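Local coordinates for protein AA9 family lytic polysaccharide monooxygenase B (Heterobasidion irregulare TC 32-1, PDB 5NNS) that cleaves cellulose and related polysaccharides oxidatively at C1 of the glycosidic bond, using a single active-site copper ion, a reducing agent and O2 or H2O2, at residues Leu9-Tyr20 with Ser27-Asn37; Ser142-Arg152 with Cys170-Ala181. One frame throughout, in Å; residues are numbered along the deposited sequence. Where two conformers were deposited one is given.

Two ways of joining chain segments meet in this AA9 domain. In interaction 2, two neighbouring strands of one sheet pair through regular backbone hydrogen bonds, with largely buried side chains along the strands and exposed loops at the far end. Interaction 1 has no such ladder: a loop, 27-37, lies along the end of strand 12-15 and the chain after it, held by side-chain-to-backbone hydrogen bonds and by aromatic packing, and it runs out to the substrate-binding surface. The two adjoin, since Ile29 and Arg31 probably hydrogen-bond through their backbones to Gln172 and Cys170, and Leu9 packs on Leu173. Loop 27-37 thus links the two sheets.

Interaction 1: residues Leu9-Tyr20 with Ser27-Asn37; sequences LAGTWYNGFVPY and STIQREWDTYN
CG of Pro19 sits over the face of the Trp33 indole, 3.9 Å from the centroid of its six-membered ring, in a CH-pi contact. The same carbon meets the edge of the Tyr36 ring. In the plane of the indole, NE1 of Trp33 donates to OE1 of Gln30 at 2.9 Å, approaching from above the amide plane. That oxygen also accepts from the backbone N of Phe17 at 2.7 Å, while NE2 is held by Val4 O and the Tyr7 hydroxyl, so both ends of the amide are engaged. With CG of Phe17 turned away from its backbone N (chi1 -169°), the phenyl ring runs alongside Glu32, whose CG rests over one face; ring and carboxylate are 13° apart. Replacing Trp33 by an alanine would probably leave Pro19 without its aromatic floor and Gln30 OE1 without one of its two donors. Thr28 OG1 donates to Asn15 O at 2.7 Å while accepting from Gln30 N in an ST turn, and Asn15 ND2 returns a nearly straight bond to Ser27 O. Ile29 CD1 meets Leu9 CD1 tip to tip. The Tyr20 side chain runs across that of Tyr36, CE2 touching CD1; its OH accepts from Tyr36 N (3.0 Å, 171°) and, in the conformer given, one of two, from Thr35 OG1 at 2.9 Å, with Thr35 CA over the ring face. Tyr20 binds the glucan chain, and Asn37 lies beside the copper ligand His1: the contact packs the chain after edge strand 12-15 against the loop beside the glucan-binding surface and copper site of an AA9 monooxygenase.

Interaction 2: residues Ser142-Arg152 with Cys170-Ala181; sequences SSLAAGNYILR and CAQLIVTGGEGA
Leu151 N points almost straight at Ala171 O (2.7 Å, 173°), and Ala171 N returns the bond to Leu151 O. The same reciprocal pairing recurs at Tyr149 with Leu173 and at Gly147 with Val175, so six backbone bonds use the N-H and the C=O of each residue in the three hydrogen-bonded pairs. On the side of Tyr149, Leu151, Leu173 and Val175, CD1 of Tyr149 touches CG2 of Val175 at 3.4 Å, and CB of Leu151 packs against CD1 of Leu173. With CG of Tyr149 opposite its carbonyl carbon (chi1 -67°), the ring reaches back along its own segment, where OH donates to Ala145 O at 2.6 Å and Leu144 CD2 covers one ring face. Beyond the ladder Ser143 O takes Ala181 N at 2.9 Å and, more weakly, Glu179 N, while Ala145 N donates to Ala181 O at 2.8 Å. Water 3 bridges the two loops, accepting from Ala146 N and Gly180 N and donating to Gly177 O. On the opposite side Ile150 CG2 lies against CB of Cys170, disulfide-bonded to Cys49. Gln172 is satisfied by Arg31, Ser62 and Thr97; ND2 of Asn148 donates to Gly94 O; Arg152 forms a salt bridge with Glu154 and donates to the carbonyls of Ile47 and Ser48. Strands 147-157 and 165-176 form a hairpin within the mixed sheet: strand 85-91 borders the first, strand 63-66 flanks the second at Leu173 to Thr176, and loop residues Ile29 and Arg31 bond to its backbone at Gln172 and Cys170.

Interaction 1: residues Leu9-Tyr20 with Ser27-Asn37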
loop_
_atom_site.group_PDB
_atom_site.type_symbol
_atom_site.label_atom_id
_atom_site.label_comp_id
_atom_site.label_asym_id
_atom_site.label_seq_id
_atom_site.Cartn_x
_atom_site.Cartn_y
_atom_site.Cartn_z
ATOM N N LEU A 9 5.964 5.160 12.789
ATOM C CA LEU A 9 5.817 6.384 12.009
ATOM C C LEU A 9 6.472 7.534 12.775
ATOM O O LEU A 9 6.006 7.918 13.855
ATOM C CB LEU A 9 4.332 6.687 11.748
ATOM C CG LEU A 9 3.465 5.534 11.223
ATOM C CD1 LEU A 9 1.995 5.914 11.267
ATOM C CD2 LEU A 9 3.863 5.115 9.813
ATOM N N ALA A 10 7.566 8.057 12.214
ATOM C CA ALA A 10 8.326 9.155 12.809
ATOM C C ALA A 10 8.648 8.885 14.287
ATOM O O ALA A 10 8.380 9.717 15.161
ATOM C CB ALA A 10 7.564 10.459 12.631
ATOM N N GLY A 11 9.187 7.690 14.549
ATOM C CA GLY A 11 9.674 7.306 15.870
ATOM C C GLY A 11 8.678 6.720 16.861
ATOM O O GLY A 11 9.067 6.395 17.981
ATOM N N THR A 12 7.413 6.571 16.468
ATOM C CA THR A 12 6.352 6.120 17.385
ATOM C C THR A 12 5.663 4.873 16.851
ATOM O O THR A 12 5.270 4.827 15.688
ATOM C CB THR A 12 5.288 7.219 17.589
ATOM O OG1 THR A 12 5.917 8.407 18.083
ATOM C CG2 THR A 12 4.196 6.769 18.572
ATOM N N TRP A 13 5.496 3.885 17.724
ATOM C CA TRP A 13 4.837 2.626 17.381
ATOM C C TRP A 13 3.316 2.802 17.326
ATOM O O TRP A 13 2.741 3.469 18.181
ATOM C CB TRP A 13 5.191 1.560 18.422
ATOM C CG TRP A 13 4.640 0.198 18.132
ATOM C CD1 TRP A 13 3.456 -0.334 18.584
ATOM C CD2 TRP A 13 5.255 -0.812 17.328
ATOM N NE1 TRP A 13 3.301 -1.616 18.102
ATOM C CE2 TRP A 13 4.393 -1.936 17.335
ATOM C CE3 TRP A 13 6.454 -0.881 16.605
ATOM C CZ2 TRP A 13 4.696 -3.118 16.641
ATOM C CZ3 TRP A 13 6.757 -2.063 15.910
ATOM C CH2 TRP A 13 5.877 -3.162 15.940
ATOM N N TYR A 14 2.681 2.196 16.323
ATOM C CA TYR A 14 1.224 2.141 16.221
ATOM C C TYR A 14 0.781 0.711 15.926
ATOM O O TYR A 14 1.254 0.095 14.960
ATOM C CB TYR A 14 0.724 3.062 15.114
ATOM C CG TYR A 14 1.015 4.519 15.353
ATOM C CD1 TYR A 14 0.105 5.326 16.037
ATOM C CD2 TYR A 14 2.201 5.097 14.899
ATOM C CE1 TYR A 14 0.368 6.667 16.262
ATOM C CE2 TYR A 14 2.473 6.439 15.117
ATOM C CZ TYR A 14 1.551 7.220 15.796
ATOM O OH TYR A 14 1.814 8.549 16.017
ATOM N N ASN A 15 -0.115 0.188 16.764
ATOM C CA ASN A 15 -0.769 -1.098 16.513
ATOM C C ASN A 15 -1.672 -0.960 15.286
ATOM O O ASN A 15 -2.226 0.114 15.044
ATOM C CB ASN A 15 -1.599 -1.554 17.724
ATOM C CG ASN A 15 -2.841 -0.698 17.952
ATOM O OD1 ASN A 15 -2.738 0.458 18.371
ATOM N ND2 ASN A 15 -4.019 -1.257 17.663
ATOM N N GLY A 16 -1.792 -2.036 14.515
ATOM C CA GLY A 16 -2.728 -2.103 13.386
ATOM C C GLY A 16 -4.001 -2.827 13.791
ATOM O O GLY A 16 -4.167 -3.205 14.953
ATOM N N PHE A 17 -4.891 -3.030 12.824
ATOM C CA PHE A 17 -6.095 -3.832 13.031
ATOM C C PHE A 17 -5.706 -5.303 13.157
ATOM O O PHE A 17 -4.742 -5.738 12.536
ATOM C CB PHE A 17 -7.079 -3.642 11.868
ATOM C CG PHE A 17 -8.438 -4.220 12.131
ATOM C CD1 PHE A 17 -9.381 -3.501 12.859
ATOM C CD2 PHE A 17 -8.770 -5.487 11.676
ATOM C CE1 PHE A 17 -10.627 -4.033 13.119
ATOM C CE2 PHE A 17 -10.023 -6.023 11.926
ATOM C CZ PHE A 17 -10.952 -5.296 12.655
ATOM N N VAL A 18 -6.450 -6.051 13.972
ATOM C CA VAL A 18 -6.261 -7.498 14.122
ATOM C C VAL A 18 -7.334 -8.215 13.286
ATOM O O VAL A 18 -8.509 -8.211 13.660
ATOM C CB VAL A 18 -6.344 -7.956 15.602
ATOM C CG1 VAL A 18 -6.182 -9.470 15.715
ATOM C CG2 VAL A 18 -5.288 -7.247 16.444
ATOM N N PRO A 19 -6.941 -8.818 12.142
ATOM C CA PRO A 19 -7.939 -9.522 11.320
ATOM C C PRO A 19 -8.550 -10.750 12.001
ATOM O O PRO A 19 -7.979 -11.285 12.954
ATOM C CB PRO A 19 -7.150 -9.939 10.067
ATOM C CG PRO A 19 -5.721 -9.863 10.466
ATOM C CD PRO A 19 -5.625 -8.772 11.479
ATOM N N TYR A 20 -9.719 -11.156 11.508
ATOM C CA TYR A 20 -10.503 -12.289 12.031
ATOM C C TYR A 20 -11.190 -12.041 13.378
ATOM O O TYR A 20 -12.105 -12.774 13.725
ATOM C CB TYR A 20 -9.685 -13.588 12.108
ATOM C CG TYR A 20 -9.040 -13.995 10.815
ATOM C CD1 TYR A 20 -9.751 -14.710 9.865
ATOM C CD2 TYR A 20 -7.704 -13.674 10.541
ATOM C CE1 TYR A 20 -9.163 -15.094 8.671
ATOM C CE2 TYR A 20 -7.100 -14.058 9.348
ATOM C CZ TYR A 20 -7.834 -14.772 8.418
ATOM O OH TYR A 20 -7.247 -15.148 7.231
ATOM N N SER A 27 -8.927 -0.476 18.345
ATOM C CA SER A 27 -8.615 0.931 18.150
ATOM C C SER A 27 -7.236 1.042 17.510
ATOM O O SER A 27 -6.249 0.544 18.056
ATOM C CB SER A 27 -8.656 1.683 19.482
ATOM O OG SER A 27 -8.750 3.078 19.257
ATOM N N THR A 28 -7.180 1.681 16.347
ATOM C CA THR A 28 -5.944 1.770 15.582
ATOM C C THR A 28 -5.985 2.902 14.570
ATOM O O THR A 28 -7.059 3.380 14.197
ATOM C CB THR A 28 -5.632 0.435 14.854
ATOM O OG1 THR A 28 -4.573 0.627 13.905
ATOM C CG2 THR A 28 -6.862 -0.112 14.129
ATOM N N ILE A 29 -4.802 3.319 14.126
ATOM C CA ILE A 29 -4.693 4.222 12.978
ATOM C C ILE A 29 -5.085 3.537 11.662
ATOM O O ILE A 29 -5.396 4.212 10.676
ATOM C CB ILE A 29 -3.288 4.857 12.843
ATOM C CG1 ILE A 29 -2.189 3.802 12.608
ATOM C CG2 ILE A 29 -2.979 5.709 14.067
ATOM C CD1 ILE A 29 -0.897 4.403 12.100
ATOM N N GLN A 30 -5.065 2.205 11.662
ATOM C CA GLN A 30 -5.289 1.409 10.466
ATOM C C GLN A 30 -6.775 1.180 10.182
ATOM O O GLN A 30 -7.570 1.013 11.110
ATOM C CB GLN A 30 -4.589 0.060 10.616
ATOM C CG GLN A 30 -4.197 -0.566 9.297
ATOM C CD GLN A 30 -3.522 -1.900 9.458
ATOM O OE1 GLN A 30 -3.916 -2.709 10.303
ATOM N NE2 GLN A 30 -2.508 -2.152 8.634
ATOM N N ARG A 31 -7.133 1.168 8.896
ATOM C CA ARG A 31 -8.480 0.798 8.460
ATOM C C ARG A 31 -8.683 -0.706 8.613
ATOM O O ARG A 31 -7.725 -1.486 8.530
ATOM C CB ARG A 31 -8.733 1.217 7.004
ATOM C CG ARG A 31 -8.848 2.719 6.778
ATOM C CD ARG A 31 -9.909 3.347 7.673
ATOM N NE ARG A 31 -10.396 4.631 7.163
ATOM C CZ ARG A 31 -11.362 4.792 6.254
ATOM N NH1 ARG A 31 -11.986 3.751 5.701
ATOM N NH2 ARG A 31 -11.709 6.019 5.886
ATOM N N GLU A 32 -9.936 -1.098 8.849
ATOM C CA GLU A 32 -10.279 -2.490 9.122
ATOM C C GLU A 32 -9.989 -3.363 7.910
ATOM O O GLU A 32 -10.416 -3.046 6.809
ATOM C CB GLU A 32 -11.758 -2.610 9.500
ATOM C CG GLU A 32 -12.316 -4.031 9.560
ATOM C CD GLU A 32 -13.760 -4.083 10.037
ATOM O OE1 GLU A 32 -14.310 -3.031 10.428
ATOM O OE2 GLU A 32 -14.357 -5.178 10.016
ATOM N N TRP A 33 -9.257 -4.449 8.127
ATOM C CA TRP A 33 -9.090 -5.496 7.123
ATOM C C TRP A 33 -9.294 -6.835 7.818
ATOM O O TRP A 33 -8.701 -7.089 8.859
ATOM C CB TRP A 33 -7.718 -5.390 6.434
ATOM C CG TRP A 33 -6.504 -5.472 7.337
ATOM C CD1 TRP A 33 -6.047 -4.517 8.198
ATOM C CD2 TRP A 33 -5.580 -6.560 7.424
ATOM N NE1 TRP A 33 -4.904 -4.950 8.823
ATOM C CE2 TRP A 33 -4.591 -6.199 8.362
ATOM C CE3 TRP A 33 -5.489 -7.807 6.793
ATOM C CZ2 TRP A 33 -3.528 -7.048 8.703
ATOM C CZ3 TRP A 33 -4.424 -8.656 7.120
ATOM C CH2 TRP A 33 -3.458 -8.265 8.067
ATOM N N ASP A 34 -10.135 -7.685 7.236
ATOM C CA ASP A 34 -10.730 -8.818 7.960
ATOM C C ASP A 34 -10.089 -10.200 7.790
ATOM O O ASP A 34 -10.377 -11.095 8.591
ATOM C CB ASP A 34 -12.219 -8.907 7.612
ATOM C CG ASP A 34 -12.985 -7.646 8.001
ATOM O OD1 ASP A 34 -12.737 -7.118 9.100
ATOM O OD2 ASP A 34 -13.830 -7.180 7.208
ATOM N N THR A 35 -9.222 -10.365 6.791
ATOM C CA THR A 35 -8.596 -11.656 6.524
ATOM C C THR A 35 -7.214 -11.487 5.927
ATOM O O THR A 35 -6.872 -10.422 5.420
ATOM C CB THR A 35 -9.439 -12.481 5.539
ATOM O OG1 THR A 35 -8.773 -13.716 5.255
ATOM C CG2 THR A 35 -9.651 -11.705 4.240
ATOM N N TYR A 36 -6.434 -12.565 5.980
ATOM C CA TYR A 36 -5.105 -12.622 5.361
ATOM C C TYR A 36 -5.132 -12.810 3.835
ATOM O O TYR A 36 -4.088 -12.720 3.207
ATOM C CB TYR A 36 -4.311 -13.790 5.965
ATOM C CG TYR A 36 -3.527 -13.480 7.221
ATOM C CD1 TYR A 36 -3.884 -12.439 8.081
ATOM C CD2 TYR A 36 -2.427 -14.253 7.562
ATOM C CE1 TYR A 36 -3.150 -12.176 9.229
ATOM C CE2 TYR A 36 -1.696 -13.994 8.705
ATOM C CZ TYR A 36 -2.065 -12.959 9.533
ATOM O OH TYR A 36 -1.344 -12.707 10.665
ATOM N N ASN A 37 -6.302 -13.095 3.256
ATOM C CA ASN A 37 -6.435 -13.459 1.846
ATOM C C ASN A 37 -6.203 -12.295 0.898
ATOM O O ASN A 37 -6.539 -11.147 1.222
ATOM C CB ASN A 37 -7.844 -13.995 1.545
ATOM C CG ASN A 37 -8.205 -15.216 2.366
ATOM O OD1 ASN A 37 -7.340 -15.899 2.905
ATOM N ND2 ASN A 37 -9.493 -15.491 2.460
HETATM O O HOH W 1 -2.766 2.532 15.945
HETATM O O HOH W 2 -11.957 -9.453 11.023
#

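Interaction 2: residues Ser142-Arg152 with Cys170-Ala181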
loop_
_atom_site.group_PDB
_atom_site.type_symbol
_atom_site.label_atom_id
_atom_site.label_comp_id
_atom_site.label_asym_id
_atom_site.label_seq_id
_atom_site.Cartn_x
_atom_site.Cartn_y
_atom_site.Cartn_z
ATOM N N SER A 142 8.902 15.296 1.532
ATOM C CA SER A 142 9.225 16.529 2.283
ATOM C C SER A 142 8.337 17.722 1.932
ATOM O O SER A 142 7.950 18.487 2.816
ATOM C CB SER A 142 10.685 16.931 2.042
ATOM O OG SER A 142 11.578 15.892 2.405
ATOM N N SER A 143 8.009 17.853 0.645
ATOM C CA SER A 143 7.232 18.981 0.123
ATOM C C SER A 143 5.704 18.876 0.258
ATOM O O SER A 143 5.003 19.865 0.007
ATOM C CB SER A 143 7.561 19.169 -1.358
ATOM O OG SER A 143 7.144 18.036 -2.100
ATOM N N LEU A 144 5.190 17.703 0.642
ATOM C CA LEU A 144 3.751 17.429 0.594
ATOM C C LEU A 144 2.950 18.465 1.385
ATOM O O LEU A 144 3.346 18.845 2.490
ATOM C CB LEU A 144 3.465 16.021 1.130
ATOM C CG LEU A 144 2.023 15.506 1.147
ATOM C CD1 LEU A 144 1.449 15.443 -0.258
ATOM C CD2 LEU A 144 1.957 14.138 1.811
ATOM N N ALA A 145 1.835 18.920 0.811
ATOM C CA ALA A 145 0.966 19.898 1.463
ATOM C C ALA A 145 0.394 19.319 2.751
ATOM O O ALA A 145 -0.012 18.155 2.780
ATOM C CB ALA A 145 -0.167 20.315 0.535
ATOM N N ALA A 146 0.372 20.122 3.812
ATOM C CA ALA A 146 -0.226 19.699 5.086
ATOM C C ALA A 146 -1.687 19.305 4.874
ATOM O O ALA A 146 -2.390 19.904 4.055
ATOM C CB ALA A 146 -0.115 20.799 6.138
ATOM N N GLY A 147 -2.127 18.280 5.595
ATOM C CA GLY A 147 -3.498 17.811 5.493
ATOM C C GLY A 147 -3.703 16.415 6.025
ATOM O O GLY A 147 -2.789 15.810 6.605
ATOM N N ASN A 148 -4.918 15.920 5.815
ATOM C CA ASN A 148 -5.328 14.592 6.240
ATOM C C ASN A 148 -5.169 13.639 5.058
ATOM O O ASN A 148 -5.702 13.902 3.968
ATOM C CB ASN A 148 -6.777 14.627 6.712
ATOM C CG ASN A 148 -7.008 15.665 7.795
ATOM O OD1 ASN A 148 -6.262 15.732 8.774
ATOM N ND2 ASN A 148 -8.045 16.484 7.622
ATOM N N TYR A 149 -4.427 12.552 5.278
ATOM C CA TYR A 149 -4.072 11.594 4.229
ATOM C C TYR A 149 -4.227 10.150 4.688
ATOM O O TYR A 149 -3.985 9.836 5.861
ATOM C CB TYR A 149 -2.611 11.772 3.811
ATOM C CG TYR A 149 -2.282 13.059 3.112
ATOM C CD1 TYR A 149 -1.999 14.211 3.839
ATOM C CD2 TYR A 149 -2.216 13.124 1.716
ATOM C CE1 TYR A 149 -1.676 15.399 3.205
ATOM C CE2 TYR A 149 -1.895 14.309 1.067
ATOM C CZ TYR A 149 -1.624 15.445 1.817
ATOM O OH TYR A 149 -1.303 16.621 1.184
ATOM N N ILE A 150 -4.604 9.275 3.757
ATOM C CA ILE A 150 -4.409 7.839 3.937
ATOM C C ILE A 150 -2.992 7.489 3.473
ATOM O O ILE A 150 -2.521 8.033 2.477
ATOM C CB ILE A 150 -5.405 7.001 3.112
ATOM C CG1 ILE A 150 -6.855 7.323 3.495
ATOM C CG2 ILE A 150 -5.125 5.510 3.286
ATOM C CD1 ILE A 150 -7.215 7.057 4.947
ATOM N N LEU A 151 -2.330 6.594 4.206
ATOM C CA LEU A 151 -1.062 5.993 3.800
ATOM C C LEU A 151 -1.339 4.527 3.515
ATOM O O LEU A 151 -1.777 3.796 4.409
ATOM C CB LEU A 151 -0.022 6.099 4.919
ATOM C CG LEU A 151 1.332 5.409 4.690
ATOM C CD1 LEU A 151 2.082 6.101 3.565
ATOM C CD2 LEU A 151 2.164 5.389 5.968
ATOM N N ARG A 152 -1.044 4.101 2.288
ATOM C CA ARG A 152 -1.469 2.809 1.773
ATOM C C ARG A 152 -0.255 1.970 1.369
ATOM O O ARG A 152 0.544 2.411 0.539
ATOM C CB ARG A 152 -2.399 3.031 0.571
ATOM C CG ARG A 152 -2.648 1.804 -0.301
ATOM C CD ARG A 152 -3.721 2.062 -1.337
ATOM N NE ARG A 152 -4.277 0.817 -1.865
ATOM C CZ ARG A 152 -3.785 0.119 -2.890
ATOM N NH1 ARG A 152 -2.696 0.518 -3.542
ATOM N NH2 ARG A 152 -4.401 -0.995 -3.269
ATOM N N CYS A 170 -4.445 0.241 4.770
ATOM C CA CYS A 170 -4.476 1.704 4.880
ATOM C C CYS A 170 -4.317 2.167 6.317
ATOM O O CYS A 170 -4.828 1.528 7.232
ATOM C CB CYS A 170 -5.801 2.234 4.349
ATOM S SG CYS A 170 -5.957 2.101 2.559
ATOM N N ALA A 171 -3.619 3.287 6.494
ATOM C CA ALA A 171 -3.468 3.951 7.790
ATOM C C ALA A 171 -3.821 5.426 7.638
ATOM O O ALA A 171 -3.496 6.032 6.618
ATOM C CB ALA A 171 -2.045 3.797 8.291
ATOM N N GLN A 172 -4.485 5.998 8.644
ATOM C CA GLN A 172 -4.841 7.425 8.631
ATOM C C GLN A 172 -3.705 8.268 9.206
ATOM O O GLN A 172 -3.180 7.956 10.274
ATOM C CB GLN A 172 -6.139 7.680 9.408
ATOM C CG GLN A 172 -7.359 7.032 8.768
ATOM C CD GLN A 172 -8.695 7.457 9.366
ATOM O OE1 GLN A 172 -9.729 6.898 9.021
ATOM N NE2 GLN A 172 -8.681 8.448 10.248
ATOM N N LEU A 173 -3.323 9.321 8.487
ATOM C CA LEU A 173 -2.310 10.264 8.952
ATOM C C LEU A 173 -2.860 11.686 9.015
ATOM O O LEU A 173 -3.798 12.033 8.296
ATOM C CB LEU A 173 -1.093 10.272 8.026
ATOM C CG LEU A 173 -0.396 8.958 7.683
ATOM C CD1 LEU A 173 0.724 9.240 6.694
ATOM C CD2 LEU A 173 0.131 8.268 8.929
ATOM N N ILE A 174 -2.268 12.491 9.892
ATOM C CA ILE A 174 -2.371 13.941 9.836
ATOM C C ILE A 174 -0.967 14.432 9.484
ATOM O O ILE A 174 -0.043 14.298 10.282
ATOM C CB ILE A 174 -2.863 14.543 11.174
ATOM C CG1 ILE A 174 -4.260 14.002 11.517
ATOM C CG2 ILE A 174 -2.908 16.067 11.087
ATOM C CD1 ILE A 174 -4.729 14.299 12.930
ATOM N N VAL A 175 -0.809 14.967 8.273
ATOM C CA VAL A 175 0.480 15.452 7.793
ATOM C C VAL A 175 0.606 16.930 8.143
ATOM O O VAL A 175 -0.255 17.728 7.777
ATOM C CB VAL A 175 0.640 15.220 6.273
ATOM C CG1 VAL A 175 1.926 15.842 5.744
ATOM C CG2 VAL A 175 0.615 13.727 5.971
ATOM N N THR A 176 1.677 17.279 8.856
ATOM C CA THR A 176 1.935 18.653 9.294
ATOM C C THR A 176 3.167 19.199 8.579
ATOM O O THR A 176 3.936 18.440 7.992
ATOM C CB THR A 176 2.164 18.716 10.818
ATOM O OG1 THR A 176 3.370 18.018 11.160
ATOM C CG2 THR A 176 0.987 18.098 11.572
ATOM N N GLY A 177 3.351 20.516 8.633
ATOM C CA GLY A 177 4.490 21.166 7.986
ATOM C C GLY A 177 4.378 21.090 6.475
ATOM O O GLY A 177 3.317 21.361 5.918
ATOM N N GLY A 178 5.472 20.717 5.815
ATOM C CA GLY A 178 5.497 20.580 4.362
ATOM C C GLY A 178 5.838 21.863 3.634
ATOM O O GLY A 178 6.303 22.822 4.240
ATOM N N GLU A 179 5.628 21.858 2.321
ATOM C CA GLU A 179 5.903 23.009 1.456
ATOM C C GLU A 179 4.765 23.211 0.448
ATOM O O GLU A 179 4.996 23.709 -0.658
ATOM C CB GLU A 179 7.239 22.820 0.711
ATOM C CG GLU A 179 8.464 22.569 1.598
ATOM C CD GLU A 179 9.711 22.152 0.817
ATOM O OE1 GLU A 179 9.594 21.341 -0.129
ATOM O OE2 GLU A 179 10.821 22.625 1.159
ATOM N N GLY A 180 3.543 22.820 0.825
ATOM C CA GLY A 180 2.350 23.036 0.006
ATOM C C GLY A 180 2.244 22.346 -1.350
ATOM O O GLY A 180 1.340 22.665 -2.126
ATOM N N ALA A 181 3.132 21.394 -1.637
ATOM C CA ALA A 181 3.135 20.710 -2.928
ATOM C C ALA A 181 2.058 19.622 -2.969
ATOM O O ALA A 181 1.824 18.928 -1.974
ATOM C CB ALA A 181 4.505 20.117 -3.209
HETATM O O HOH W 3 2.493 22.068 3.497
#